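Local coordinates for Alpha/beta hydrolase fold protein (Chitinophaga pinensis, PDB 4PW0) that probably acts as a hydrolase of the alpha/beta hydrolase fold, on a substrate not yet identified, at residues 162-168 with 261-267. Residue numbers count along the deposited sequence, not the author numbering.
Sequences FLFIFFE and AHGSFYQ
The end of helix 158-166 abuts the loop that carries H262, probably the histidine of a Ser-His-Asp triad with S110 and D234. F166 closes the helix (phi/psi -110/-17) and F167 leaves it extended (-127/162); A261 to S264 make a type I beta turn, and G263 sits at the N-cap position of helix 264-267. Register is set by F166 against G263, CA atoms 4.2 Å apart. F166 O accepts from G263 N (2.8 Å); a CB on G263 would clash with that of F166. Water 1 donates to F166 O (2.8 Å) and Q267 OE1 (2.9 Å), also bonded to S173 OG, and accepts from A261 N (2.9 Å). The F166 ring (chi1 m) receives the edge of Y266 (m) in a T-shaped pair, centroids 5.4 Å apart and planes at 86°, and meets H262 rim to rim, F166 CE1 to H262 CD2 3.6 Å. F167 (m) points its CA-CB bond away, yet its CZ reaches Y266 CB at 3.8 Å; Y266 OH bonds N51 O. H262 (t) directs ND1 to D234. Thus backbone bond, water and aromatic cluster fasten the histidine loop to the helix end, while the polar edge of its imidazole serves the presumed charge relay.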
loop_
_atom_site.group_PDB
_atom_site.type_symbol
_atom_site.label_atom_id
_atom_site.label_comp_id
_atom_site.label_asym_id
_atom_site.label_seq_id
_atom_site.Cartn_x
_atom_site.Cartn_y
_atom_site.Cartn_z
ATOM N N PHE A 162 -0.863 -6.786 -25.406
ATOM C CA PHE A 162 -0.276 -6.807 -24.066
ATOM C C PHE A 162 -0.382 -5.432 -23.386
ATOM O O PHE A 162 -0.809 -5.362 -22.219
ATOM C CB PHE A 162 1.184 -7.225 -24.214
ATOM C CG PHE A 162 1.906 -7.443 -22.886
ATOM C CD1 PHE A 162 1.688 -8.574 -22.134
ATOM C CD2 PHE A 162 2.789 -6.524 -22.428
ATOM C CE1 PHE A 162 2.380 -8.783 -20.939
ATOM C CE2 PHE A 162 3.497 -6.726 -21.256
ATOM C CZ PHE A 162 3.285 -7.847 -20.505
ATOM N N LEU A 163 -0.051 -4.349 -24.090
ATOM C CA LEU A 163 -0.116 -3.018 -23.491
ATOM C C LEU A 163 -1.565 -2.636 -23.239
ATOM O O LEU A 163 -1.880 -2.020 -22.187
ATOM C CB LEU A 163 0.577 -1.981 -24.341
ATOM C CG LEU A 163 2.101 -2.191 -24.521
ATOM C CD1 LEU A 163 2.671 -1.084 -25.376
ATOM C CD2 LEU A 163 2.835 -2.226 -23.208
ATOM N N PHE A 164 -2.462 -3.025 -24.132
ATOM C CA PHE A 164 -3.900 -2.723 -23.965
ATOM C C PHE A 164 -4.465 -3.377 -22.715
ATOM O O PHE A 164 -5.248 -2.756 -21.972
ATOM C CB PHE A 164 -4.692 -3.122 -25.229
ATOM C CG PHE A 164 -6.189 -2.987 -25.088
ATOM C CD1 PHE A 164 -6.762 -1.752 -25.244
ATOM C CD2 PHE A 164 -6.984 -4.041 -24.803
ATOM C CE1 PHE A 164 -8.130 -1.611 -25.066
ATOM C CE2 PHE A 164 -8.366 -3.910 -24.663
ATOM C CZ PHE A 164 -8.912 -2.686 -24.786
ATOM N N ILE A 165 -4.153 -4.651 -22.512
ATOM C CA ILE A 165 -4.673 -5.375 -21.394
ATOM C C ILE A 165 -4.041 -4.962 -20.084
ATOM O O ILE A 165 -4.729 -5.012 -19.053
ATOM C CB ILE A 165 -4.541 -6.902 -21.621
ATOM C CG1 ILE A 165 -5.489 -7.336 -22.744
ATOM C CG2 ILE A 165 -4.772 -7.702 -20.357
ATOM C CD1 ILE A 165 -6.989 -7.297 -22.460
ATOM N N PHE A 166 -2.746 -4.702 -20.068
ATOM C CA PHE A 166 -2.010 -4.620 -18.811
ATOM C C PHE A 166 -1.530 -3.247 -18.376
ATOM O O PHE A 166 -1.158 -3.047 -17.209
ATOM C CB PHE A 166 -0.828 -5.598 -18.769
ATOM C CG PHE A 166 -1.241 -7.043 -18.738
ATOM C CD1 PHE A 166 -1.883 -7.592 -17.655
ATOM C CD2 PHE A 166 -0.942 -7.889 -19.808
ATOM C CE1 PHE A 166 -2.211 -8.917 -17.619
ATOM C CE2 PHE A 166 -1.296 -9.193 -19.786
ATOM C CZ PHE A 166 -1.936 -9.740 -18.679
ATOM N N PHE A 167 -1.487 -2.278 -19.292
ATOM C CA PHE A 167 -0.813 -0.997 -19.020
ATOM C C PHE A 167 -1.703 0.231 -19.276
ATOM O O PHE A 167 -2.706 0.109 -19.975
ATOM C CB PHE A 167 0.552 -0.922 -19.766
ATOM C CG PHE A 167 1.530 -1.917 -19.201
ATOM C CD1 PHE A 167 1.528 -3.243 -19.628
ATOM C CD2 PHE A 167 2.336 -1.545 -18.155
ATOM C CE1 PHE A 167 2.306 -4.165 -18.978
ATOM C CE2 PHE A 167 3.127 -2.487 -17.516
ATOM C CZ PHE A 167 3.095 -3.784 -17.944
ATOM N N GLU A 168 -1.295 1.354 -18.703
ATOM C CA GLU A 168 -1.942 2.628 -18.942
ATOM C C GLU A 168 -1.482 3.218 -20.263
ATOM O O GLU A 168 -0.626 2.649 -20.956
ATOM C CB GLU A 168 -1.718 3.575 -17.755
ATOM C CG GLU A 168 -2.942 3.788 -16.875
ATOM C CD GLU A 168 -4.062 4.628 -17.485
ATOM O OE1 GLU A 168 -5.063 4.939 -16.780
ATOM O OE2 GLU A 168 -3.951 5.046 -18.676
ATOM N N ALA A 261 -2.273 -0.065 -14.512
ATOM C CA ALA A 261 -3.533 -0.665 -14.921
ATOM C C ALA A 261 -3.579 -2.099 -14.439
ATOM O O ALA A 261 -3.079 -2.412 -13.348
ATOM C CB ALA A 261 -3.686 -0.544 -16.447
ATOM N N HIS A 262 -4.227 -2.973 -15.195
ATOM C CA HIS A 262 -4.441 -4.342 -14.762
ATOM C C HIS A 262 -3.144 -5.096 -14.454
ATOM O O HIS A 262 -3.145 -5.981 -13.602
ATOM C CB HIS A 262 -5.285 -5.035 -15.816
ATOM C CG HIS A 262 -5.572 -6.464 -15.532
ATOM N ND1 HIS A 262 -6.274 -6.893 -14.426
ATOM C CD2 HIS A 262 -5.226 -7.582 -16.212
ATOM C CE1 HIS A 262 -6.363 -8.209 -14.452
ATOM N NE2 HIS A 262 -5.705 -8.642 -15.502
ATOM N N GLY A 263 -2.047 -4.744 -15.131
ATOM C CA GLY A 263 -0.766 -5.322 -14.861
ATOM C C GLY A 263 0.091 -4.569 -13.880
ATOM O O GLY A 263 1.318 -4.526 -14.008
ATOM N N SER A 264 -0.526 -3.989 -12.852
ATOM C CA SER A 264 0.164 -3.188 -11.865
ATOM C C SER A 264 1.516 -3.751 -11.385
ATOM O O SER A 264 2.531 -3.045 -11.336
ATOM C CB SER A 264 -0.764 -2.979 -10.636
ATOM O OG SER A 264 -1.070 -4.194 -9.994
ATOM N N PHE A 265 1.523 -5.014 -10.973
ATOM C CA PHE A 265 2.746 -5.592 -10.418
ATOM C C PHE A 265 3.838 -5.827 -11.474
ATOM O O PHE A 265 5.006 -5.861 -11.128
ATOM C CB PHE A 265 2.511 -6.801 -9.507
ATOM C CG PHE A 265 2.104 -8.108 -10.122
ATOM C CD1 PHE A 265 1.652 -8.280 -11.405
ATOM C CD2 PHE A 265 2.177 -9.246 -9.303
ATOM C CE1 PHE A 265 1.285 -9.534 -11.912
ATOM C CE2 PHE A 265 1.799 -10.480 -9.809
ATOM C CZ PHE A 265 1.381 -10.635 -11.096
ATOM N N TYR A 266 3.466 -5.929 -12.755
ATOM C CA TYR A 266 4.452 -5.929 -13.836
ATOM C C TYR A 266 5.057 -4.562 -13.997
ATOM O O TYR A 266 6.233 -4.422 -14.383
ATOM C CB TYR A 266 3.800 -6.283 -15.138
ATOM C CG TYR A 266 3.313 -7.676 -15.375
ATOM C CD1 TYR A 266 4.103 -8.779 -15.060
ATOM C CD2 TYR A 266 2.180 -7.890 -16.118
ATOM C CE1 TYR A 266 3.710 -10.054 -15.446
ATOM C CE2 TYR A 266 1.758 -9.153 -16.482
ATOM C CZ TYR A 266 2.555 -10.247 -16.155
ATOM O OH TYR A 266 2.134 -11.504 -16.569
ATOM N N GLN A 267 4.265 -3.517 -13.732
ATOM C CA GLN A 267 4.769 -2.153 -13.867
ATOM C C GLN A 267 5.772 -1.806 -12.797
ATOM O O GLN A 267 6.754 -1.083 -13.072
ATOM C CB GLN A 267 3.616 -1.161 -13.899
ATOM C CG GLN A 267 4.095 0.264 -14.162
ATOM C CD GLN A 267 2.987 1.152 -14.717
ATOM O OE1 GLN A 267 2.097 0.701 -15.418
ATOM N NE2 GLN A 267 3.051 2.421 -14.386
HETATM O O HOH W 1 0.152 -1.413 -15.295
#